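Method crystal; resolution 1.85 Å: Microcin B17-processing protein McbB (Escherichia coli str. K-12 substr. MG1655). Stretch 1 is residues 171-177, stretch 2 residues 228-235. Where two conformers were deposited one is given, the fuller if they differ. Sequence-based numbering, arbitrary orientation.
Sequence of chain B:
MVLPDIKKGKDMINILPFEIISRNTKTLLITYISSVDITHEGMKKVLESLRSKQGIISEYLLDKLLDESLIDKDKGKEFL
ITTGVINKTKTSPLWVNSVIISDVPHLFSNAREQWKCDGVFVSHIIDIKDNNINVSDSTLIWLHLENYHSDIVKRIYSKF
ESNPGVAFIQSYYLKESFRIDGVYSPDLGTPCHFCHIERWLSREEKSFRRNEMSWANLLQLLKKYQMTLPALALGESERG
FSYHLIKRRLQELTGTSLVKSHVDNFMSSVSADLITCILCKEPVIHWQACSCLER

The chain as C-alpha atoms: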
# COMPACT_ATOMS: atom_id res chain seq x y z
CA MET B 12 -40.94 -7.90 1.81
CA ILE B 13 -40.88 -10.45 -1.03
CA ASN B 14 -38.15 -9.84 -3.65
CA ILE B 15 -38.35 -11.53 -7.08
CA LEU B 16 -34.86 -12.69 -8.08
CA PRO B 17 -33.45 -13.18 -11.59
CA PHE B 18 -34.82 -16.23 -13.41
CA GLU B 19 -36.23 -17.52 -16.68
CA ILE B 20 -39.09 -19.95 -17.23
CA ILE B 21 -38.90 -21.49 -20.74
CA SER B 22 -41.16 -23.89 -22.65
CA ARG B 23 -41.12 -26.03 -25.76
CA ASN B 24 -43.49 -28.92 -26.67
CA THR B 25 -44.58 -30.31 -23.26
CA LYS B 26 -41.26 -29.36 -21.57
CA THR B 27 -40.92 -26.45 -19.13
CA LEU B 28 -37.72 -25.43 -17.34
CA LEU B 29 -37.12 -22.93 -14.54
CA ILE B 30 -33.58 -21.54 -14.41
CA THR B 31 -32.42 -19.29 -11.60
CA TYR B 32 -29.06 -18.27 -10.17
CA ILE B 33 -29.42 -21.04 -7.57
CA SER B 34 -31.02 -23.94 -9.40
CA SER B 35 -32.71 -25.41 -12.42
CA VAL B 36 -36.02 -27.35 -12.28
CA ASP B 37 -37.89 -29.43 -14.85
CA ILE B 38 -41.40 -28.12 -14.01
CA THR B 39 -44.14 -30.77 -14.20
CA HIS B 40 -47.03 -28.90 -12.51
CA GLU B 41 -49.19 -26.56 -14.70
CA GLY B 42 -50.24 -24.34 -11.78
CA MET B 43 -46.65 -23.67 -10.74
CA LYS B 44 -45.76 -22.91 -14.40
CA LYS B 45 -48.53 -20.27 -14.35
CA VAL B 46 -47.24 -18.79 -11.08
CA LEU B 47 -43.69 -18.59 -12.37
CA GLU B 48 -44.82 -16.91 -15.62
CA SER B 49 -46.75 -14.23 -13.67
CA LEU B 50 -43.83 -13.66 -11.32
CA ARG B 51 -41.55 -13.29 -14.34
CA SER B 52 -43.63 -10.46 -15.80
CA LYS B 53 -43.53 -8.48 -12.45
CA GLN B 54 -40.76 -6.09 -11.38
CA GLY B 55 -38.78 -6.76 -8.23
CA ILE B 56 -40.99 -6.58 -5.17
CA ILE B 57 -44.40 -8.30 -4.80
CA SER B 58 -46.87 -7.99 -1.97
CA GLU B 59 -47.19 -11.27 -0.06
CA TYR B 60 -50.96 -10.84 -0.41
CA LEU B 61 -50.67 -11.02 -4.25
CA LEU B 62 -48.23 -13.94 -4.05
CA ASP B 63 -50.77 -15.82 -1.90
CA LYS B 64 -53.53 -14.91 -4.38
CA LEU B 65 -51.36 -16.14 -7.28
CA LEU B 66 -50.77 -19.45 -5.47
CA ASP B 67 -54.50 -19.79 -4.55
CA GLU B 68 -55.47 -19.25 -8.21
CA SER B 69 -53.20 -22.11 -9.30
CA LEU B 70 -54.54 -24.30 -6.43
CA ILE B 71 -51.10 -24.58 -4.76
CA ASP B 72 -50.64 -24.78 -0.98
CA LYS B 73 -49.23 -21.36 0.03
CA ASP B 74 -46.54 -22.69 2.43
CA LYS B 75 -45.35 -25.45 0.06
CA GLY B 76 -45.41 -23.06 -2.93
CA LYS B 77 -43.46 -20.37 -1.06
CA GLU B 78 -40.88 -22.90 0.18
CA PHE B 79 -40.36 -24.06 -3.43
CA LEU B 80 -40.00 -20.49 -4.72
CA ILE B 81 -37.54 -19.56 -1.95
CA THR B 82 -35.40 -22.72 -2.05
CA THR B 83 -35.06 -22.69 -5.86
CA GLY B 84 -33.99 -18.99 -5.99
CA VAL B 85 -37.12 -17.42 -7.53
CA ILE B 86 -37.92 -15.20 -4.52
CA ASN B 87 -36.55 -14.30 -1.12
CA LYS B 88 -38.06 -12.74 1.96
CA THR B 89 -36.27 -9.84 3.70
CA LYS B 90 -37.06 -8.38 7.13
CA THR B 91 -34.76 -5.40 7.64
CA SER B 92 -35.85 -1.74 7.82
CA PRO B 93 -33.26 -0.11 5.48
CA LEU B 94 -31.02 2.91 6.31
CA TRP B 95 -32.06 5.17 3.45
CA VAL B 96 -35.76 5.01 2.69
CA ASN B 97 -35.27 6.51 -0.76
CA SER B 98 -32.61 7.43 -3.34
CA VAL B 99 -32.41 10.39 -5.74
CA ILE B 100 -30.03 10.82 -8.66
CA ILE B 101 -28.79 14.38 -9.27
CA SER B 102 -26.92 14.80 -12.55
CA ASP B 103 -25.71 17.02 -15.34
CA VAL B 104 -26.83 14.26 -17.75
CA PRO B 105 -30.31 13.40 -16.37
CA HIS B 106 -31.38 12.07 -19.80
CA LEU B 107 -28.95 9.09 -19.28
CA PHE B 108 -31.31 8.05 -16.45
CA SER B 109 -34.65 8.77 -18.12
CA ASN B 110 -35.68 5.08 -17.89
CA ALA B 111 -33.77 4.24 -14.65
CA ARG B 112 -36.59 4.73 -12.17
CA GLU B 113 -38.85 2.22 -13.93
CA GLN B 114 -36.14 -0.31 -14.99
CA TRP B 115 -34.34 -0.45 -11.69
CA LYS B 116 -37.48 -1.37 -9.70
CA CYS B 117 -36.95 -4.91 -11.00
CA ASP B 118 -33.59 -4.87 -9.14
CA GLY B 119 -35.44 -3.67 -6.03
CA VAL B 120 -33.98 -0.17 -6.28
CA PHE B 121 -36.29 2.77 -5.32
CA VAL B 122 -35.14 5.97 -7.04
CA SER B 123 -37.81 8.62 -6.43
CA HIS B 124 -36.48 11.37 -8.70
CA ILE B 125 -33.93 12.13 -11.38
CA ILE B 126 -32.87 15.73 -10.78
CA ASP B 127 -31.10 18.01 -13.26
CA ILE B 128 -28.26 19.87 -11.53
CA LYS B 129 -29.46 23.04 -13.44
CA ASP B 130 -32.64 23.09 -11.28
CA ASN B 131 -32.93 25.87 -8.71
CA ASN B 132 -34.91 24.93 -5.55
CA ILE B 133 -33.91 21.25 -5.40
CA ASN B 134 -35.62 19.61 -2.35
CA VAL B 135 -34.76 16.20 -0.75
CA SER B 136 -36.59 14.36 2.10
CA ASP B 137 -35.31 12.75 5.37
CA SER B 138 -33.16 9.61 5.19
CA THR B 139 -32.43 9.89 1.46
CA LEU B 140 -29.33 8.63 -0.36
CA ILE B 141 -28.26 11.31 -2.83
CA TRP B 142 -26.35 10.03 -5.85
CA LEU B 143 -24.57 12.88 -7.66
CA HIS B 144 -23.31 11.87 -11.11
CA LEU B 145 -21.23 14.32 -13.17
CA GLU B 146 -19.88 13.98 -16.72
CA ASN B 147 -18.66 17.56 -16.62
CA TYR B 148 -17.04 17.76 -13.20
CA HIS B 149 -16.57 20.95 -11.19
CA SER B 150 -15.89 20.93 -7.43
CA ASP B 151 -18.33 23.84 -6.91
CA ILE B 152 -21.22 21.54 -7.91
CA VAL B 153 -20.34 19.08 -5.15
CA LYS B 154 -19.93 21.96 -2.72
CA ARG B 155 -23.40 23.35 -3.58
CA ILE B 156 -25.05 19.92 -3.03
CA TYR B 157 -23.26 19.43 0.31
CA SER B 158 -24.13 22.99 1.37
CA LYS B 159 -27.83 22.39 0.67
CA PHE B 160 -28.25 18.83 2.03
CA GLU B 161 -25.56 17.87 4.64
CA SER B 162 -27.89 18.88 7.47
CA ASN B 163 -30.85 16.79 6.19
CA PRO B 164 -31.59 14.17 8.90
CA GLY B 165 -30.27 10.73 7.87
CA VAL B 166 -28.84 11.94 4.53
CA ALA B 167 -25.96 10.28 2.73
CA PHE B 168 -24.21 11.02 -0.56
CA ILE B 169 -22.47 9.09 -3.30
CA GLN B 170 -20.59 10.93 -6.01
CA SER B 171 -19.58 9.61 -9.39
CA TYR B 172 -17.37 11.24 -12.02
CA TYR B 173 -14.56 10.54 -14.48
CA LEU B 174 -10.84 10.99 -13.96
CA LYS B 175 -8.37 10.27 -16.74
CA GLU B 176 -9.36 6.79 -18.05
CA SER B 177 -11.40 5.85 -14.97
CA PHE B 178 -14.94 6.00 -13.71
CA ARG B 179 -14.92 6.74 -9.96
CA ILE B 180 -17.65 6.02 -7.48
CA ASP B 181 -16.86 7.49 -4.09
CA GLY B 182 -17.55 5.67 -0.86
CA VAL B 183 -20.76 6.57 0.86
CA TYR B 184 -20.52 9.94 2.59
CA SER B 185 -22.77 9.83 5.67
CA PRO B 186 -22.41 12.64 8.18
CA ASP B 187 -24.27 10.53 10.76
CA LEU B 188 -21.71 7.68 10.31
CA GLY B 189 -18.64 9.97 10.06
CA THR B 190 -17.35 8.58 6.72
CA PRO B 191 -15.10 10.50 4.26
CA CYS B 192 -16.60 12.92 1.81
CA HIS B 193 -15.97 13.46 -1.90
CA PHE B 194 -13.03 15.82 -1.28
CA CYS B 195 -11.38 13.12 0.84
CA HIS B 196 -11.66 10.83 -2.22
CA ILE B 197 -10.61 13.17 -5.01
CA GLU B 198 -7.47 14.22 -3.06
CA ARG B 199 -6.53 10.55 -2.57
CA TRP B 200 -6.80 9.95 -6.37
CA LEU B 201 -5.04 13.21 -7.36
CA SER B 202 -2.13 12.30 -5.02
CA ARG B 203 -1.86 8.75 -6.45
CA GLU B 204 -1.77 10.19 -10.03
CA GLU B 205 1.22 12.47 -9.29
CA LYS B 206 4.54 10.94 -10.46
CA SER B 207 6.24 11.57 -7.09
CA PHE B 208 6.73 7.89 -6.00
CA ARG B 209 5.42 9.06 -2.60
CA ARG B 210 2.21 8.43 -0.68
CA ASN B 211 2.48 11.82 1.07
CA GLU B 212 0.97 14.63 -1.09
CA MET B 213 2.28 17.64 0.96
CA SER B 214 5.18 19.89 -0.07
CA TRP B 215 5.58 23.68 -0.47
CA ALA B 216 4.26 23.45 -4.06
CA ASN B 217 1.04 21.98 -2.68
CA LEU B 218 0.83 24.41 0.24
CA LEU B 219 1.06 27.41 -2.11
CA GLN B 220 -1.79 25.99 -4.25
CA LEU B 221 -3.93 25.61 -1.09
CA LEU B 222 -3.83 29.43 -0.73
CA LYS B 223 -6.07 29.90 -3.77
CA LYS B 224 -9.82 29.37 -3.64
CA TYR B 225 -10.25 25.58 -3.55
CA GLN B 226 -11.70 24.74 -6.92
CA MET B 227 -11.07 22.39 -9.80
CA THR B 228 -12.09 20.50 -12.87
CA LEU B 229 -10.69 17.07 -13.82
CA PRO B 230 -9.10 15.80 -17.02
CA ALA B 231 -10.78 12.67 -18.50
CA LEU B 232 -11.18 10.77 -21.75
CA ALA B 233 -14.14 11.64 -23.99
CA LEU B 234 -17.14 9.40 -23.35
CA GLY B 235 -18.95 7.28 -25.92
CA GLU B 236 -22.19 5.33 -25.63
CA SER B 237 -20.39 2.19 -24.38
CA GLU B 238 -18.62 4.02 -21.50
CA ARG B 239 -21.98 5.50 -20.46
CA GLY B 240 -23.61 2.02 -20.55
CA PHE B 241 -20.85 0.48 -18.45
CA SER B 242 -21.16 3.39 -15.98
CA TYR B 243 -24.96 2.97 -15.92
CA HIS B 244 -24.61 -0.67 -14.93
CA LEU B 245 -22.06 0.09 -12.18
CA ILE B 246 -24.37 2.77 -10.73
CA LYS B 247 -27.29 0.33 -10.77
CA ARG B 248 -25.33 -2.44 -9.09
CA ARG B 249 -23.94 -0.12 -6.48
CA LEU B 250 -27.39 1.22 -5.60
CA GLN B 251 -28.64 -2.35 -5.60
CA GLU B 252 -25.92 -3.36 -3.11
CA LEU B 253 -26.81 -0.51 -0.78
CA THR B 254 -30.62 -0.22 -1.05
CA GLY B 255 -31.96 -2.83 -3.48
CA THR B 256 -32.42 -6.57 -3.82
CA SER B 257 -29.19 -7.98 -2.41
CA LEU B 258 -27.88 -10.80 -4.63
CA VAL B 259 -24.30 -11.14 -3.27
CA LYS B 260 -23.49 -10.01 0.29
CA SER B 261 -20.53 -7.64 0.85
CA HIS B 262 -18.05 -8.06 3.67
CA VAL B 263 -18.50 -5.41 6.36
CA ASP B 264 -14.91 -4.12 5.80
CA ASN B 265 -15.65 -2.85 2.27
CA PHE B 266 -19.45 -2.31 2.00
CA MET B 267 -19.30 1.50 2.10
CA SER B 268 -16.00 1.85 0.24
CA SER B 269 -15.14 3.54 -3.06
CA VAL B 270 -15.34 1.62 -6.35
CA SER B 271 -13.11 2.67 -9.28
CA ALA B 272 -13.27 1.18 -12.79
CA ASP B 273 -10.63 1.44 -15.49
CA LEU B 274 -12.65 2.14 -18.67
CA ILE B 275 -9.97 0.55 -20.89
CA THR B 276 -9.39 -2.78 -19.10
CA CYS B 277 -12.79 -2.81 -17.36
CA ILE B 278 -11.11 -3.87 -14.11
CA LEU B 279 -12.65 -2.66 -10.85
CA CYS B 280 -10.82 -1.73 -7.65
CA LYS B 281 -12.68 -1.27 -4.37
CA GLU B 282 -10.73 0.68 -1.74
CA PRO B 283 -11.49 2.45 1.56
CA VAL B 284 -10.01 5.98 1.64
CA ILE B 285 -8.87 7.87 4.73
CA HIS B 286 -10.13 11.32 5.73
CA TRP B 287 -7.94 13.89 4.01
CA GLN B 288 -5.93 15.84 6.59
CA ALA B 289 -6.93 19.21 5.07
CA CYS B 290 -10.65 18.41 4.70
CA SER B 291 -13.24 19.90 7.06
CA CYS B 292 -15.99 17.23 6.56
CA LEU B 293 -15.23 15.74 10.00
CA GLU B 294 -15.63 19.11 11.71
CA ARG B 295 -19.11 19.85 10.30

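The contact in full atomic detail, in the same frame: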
# COMPACT_ATOMS: atom_id res chain seq x y z
N SER B 171 -20.24 10.31 -8.29
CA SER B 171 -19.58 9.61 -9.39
C SER B 171 -19.18 10.57 -10.51
O SER B 171 -19.83 11.57 -10.74
CB SER B 171 -20.43 8.43 -9.89
OG SER B 171 -21.63 8.86 -10.47
N TYR B 172 -18.06 10.28 -11.14
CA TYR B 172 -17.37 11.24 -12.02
C TYR B 172 -16.22 10.48 -12.70
O TYR B 172 -15.94 9.32 -12.36
CB TYR B 172 -16.85 12.47 -11.21
CG TYR B 172 -16.00 12.08 -10.04
CD1 TYR B 172 -16.56 11.71 -8.83
CD2 TYR B 172 -14.62 11.99 -10.18
CE1 TYR B 172 -15.79 11.31 -7.77
CE2 TYR B 172 -13.83 11.58 -9.12
CZ TYR B 172 -14.41 11.25 -7.93
OH TYR B 172 -13.64 10.82 -6.90
N TYR B 173 -15.58 11.14 -13.66
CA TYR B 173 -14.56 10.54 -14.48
C TYR B 173 -13.24 11.24 -14.22
O TYR B 173 -13.19 12.43 -14.04
CB TYR B 173 -14.95 10.60 -15.95
CG TYR B 173 -16.24 9.86 -16.22
CD1 TYR B 173 -16.24 8.52 -16.58
CD2 TYR B 173 -17.48 10.51 -16.08
CE1 TYR B 173 -17.43 7.83 -16.83
CE2 TYR B 173 -18.68 9.84 -16.31
CZ TYR B 173 -18.65 8.49 -16.68
OH TYR B 173 -19.84 7.83 -16.90
N LEU B 174 -12.17 10.46 -14.18
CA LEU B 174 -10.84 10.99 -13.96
C LEU B 174 -9.91 10.17 -14.82
O LEU B 174 -9.85 8.95 -14.64
CB LEU B 174 -10.42 10.89 -12.49
CG LEU B 174 -8.97 11.26 -12.15
CD1 LEU B 174 -8.66 12.68 -12.55
CD2 LEU B 174 -8.75 11.02 -10.66
N LYS B 175 -9.27 10.86 -15.76
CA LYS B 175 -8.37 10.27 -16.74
C LYS B 175 -9.07 9.16 -17.53
O LYS B 175 -10.02 9.45 -18.24
CB LYS B 175 -7.06 9.85 -16.05
CG LYS B 175 -6.32 11.06 -15.51
CD LYS B 175 -4.92 10.69 -15.05
CE LYS B 175 -4.11 11.91 -14.65
NZ LYS B 175 -2.66 11.65 -14.88
N GLU B 176 -8.68 7.89 -17.36
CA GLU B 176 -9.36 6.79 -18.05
C GLU B 176 -10.23 5.98 -17.10
O GLU B 176 -10.57 4.83 -17.40
CB GLU B 176 -8.31 5.89 -18.72
CG GLU B 176 -7.51 6.61 -19.78
CD GLU B 176 -6.38 5.77 -20.36
OE1 GLU B 176 -5.71 5.02 -19.60
OE2 GLU B 176 -6.14 5.89 -21.58
N SER B 177 -10.60 6.55 -15.94
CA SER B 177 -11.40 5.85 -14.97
C SER B 177 -12.76 6.47 -14.72
O SER B 177 -12.96 7.69 -14.88
CB SER B 177 -10.67 5.74 -13.63
OG SER B 177 -10.61 7.01 -13.00
N THR B 228 -11.51 21.40 -11.90
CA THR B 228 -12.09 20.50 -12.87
C THR B 228 -11.12 19.31 -12.97
O THR B 228 -10.05 19.34 -12.36
CB THR B 228 -12.20 21.20 -14.22
OG1 THR B 228 -10.90 21.63 -14.63
CG2 THR B 228 -13.12 22.44 -14.11
N LEU B 229 -11.49 18.29 -13.73
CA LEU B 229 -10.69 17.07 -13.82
C LEU B 229 -10.52 16.65 -15.26
O LEU B 229 -11.51 16.56 -15.98
CB LEU B 229 -11.37 15.93 -13.07
CG LEU B 229 -11.60 16.08 -11.58
CD1 LEU B 229 -12.45 14.93 -11.05
CD2 LEU B 229 -10.28 16.19 -10.82
N PRO B 230 -9.27 16.36 -15.70
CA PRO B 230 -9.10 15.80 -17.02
C PRO B 230 -9.66 14.35 -17.10
O PRO B 230 -9.62 13.59 -16.11
CB PRO B 230 -7.58 15.86 -17.25
CG PRO B 230 -7.00 15.75 -15.89
CD PRO B 230 -7.99 16.39 -14.94
N ALA B 231 -10.22 14.00 -18.26
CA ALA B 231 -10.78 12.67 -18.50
C ALA B 231 -10.94 12.41 -19.97
O ALA B 231 -11.00 13.34 -20.75
CB ALA B 231 -12.14 12.52 -17.83
N LEU B 232 -10.99 11.13 -20.35
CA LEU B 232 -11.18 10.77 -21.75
C LEU B 232 -12.63 11.06 -22.13
O LEU B 232 -13.52 11.01 -21.28
CB LEU B 232 -10.85 9.30 -22.01
CG LEU B 232 -9.38 8.89 -22.19
CD1 LEU B 232 -9.33 7.48 -22.77
CD2 LEU B 232 -8.58 9.83 -23.08
N ALA B 233 -12.82 11.37 -23.40
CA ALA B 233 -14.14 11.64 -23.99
C ALA B 233 -15.00 10.37 -23.93
O ALA B 233 -14.52 9.27 -24.19
CB ALA B 233 -13.99 12.13 -25.43
N LEU B 234 -16.26 10.52 -23.57
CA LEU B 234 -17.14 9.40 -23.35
C LEU B 234 -17.92 9.08 -24.60
O LEU B 234 -18.36 9.98 -25.30
CB LEU B 234 -18.10 9.69 -22.20
CG LEU B 234 -17.44 9.89 -20.84
CD1 LEU B 234 -18.50 10.22 -19.81
CD2 LEU B 234 -16.70 8.64 -20.41
N GLY B 235 -18.08 7.78 -24.87
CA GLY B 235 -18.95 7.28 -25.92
C GLY B 235 -20.11 6.58 -25.27
O GLY B 235 -20.16 6.47 -24.02
O HOH W 1 -13.75 14.59 -15.58

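Two backbone hydrogen bonds, both made by K175, hold the stretches together. K175 N donates to P230 O at 2.8 Å with an N-H...O angle of 172°, close to linear, and L232 N donates to K175 O at 2.9 Å and 155°. One residue thus uses both its amide and its carbonyl on the residues before and after A231, the pattern of a single beta bridge between K175 and A231, whose CA atoms lie 3.8 Å apart. The pairing does not extend into a ladder: the touching segments run 75° apart end to end, so they cross rather than run alongside one another, and the next pair, E176 and L232, is already separated by 5.7 Å between CA atoms.

Two CA-H...O contacts supplement the bridge. A231 CA approaches K175 O at 3.3 Å (131° at the hydrogen), and L174 CA approaches P230 O at 3.6 Å (138°), so each carbonyl that accepts an N-H also meets a polarized C-H.

The bridge sits on a type II' turn from L174 to S177, which follows the strand 171-174. K175 has phi/psi of 56/-112, as expected for the second position of such a turn. The turn is closed by S177 N donating to L174 O (2.8 Å) and L174 N to S177 O (3.0 Å), and S177 OG also donates to L174 O (2.7 Å). These bonds engage L174 and S177, while K175 N and K175 O serve the other stretch. Nearby, a water lies 2.7 Å from Y173 O and 3.0 Å from L229 O, placed to link the two carbonyls.

Beyond the polar center, the packing is largely apolar. The clearest ring contact is at Y173: L234 CD1 lies 3.7 Å from the centroid of its ring and 19° off the normal, a CH-pi contact over one face. Both CA-to-CB bonds point toward the opposing stretch. Closer to the bridge, Y173 CB meets A231 CB at 3.9 Å.

L229 also points toward stretch 1, and its two methyls reach different neighbors: L229 CD1 is 3.8 Å from Y172 CD2, approaching that ring obliquely, while L229 CD2 is 4.2 Å from L174 CD1. At the exposed margin, E176 CG packs against L232 CD1 at 3.6 Å, a contact through the aliphatic part of the glutamate. K175 directs its CA-to-CB bond away, so its role here rests on its backbone. Altogether the contact buries 484 Å², summed over both sides.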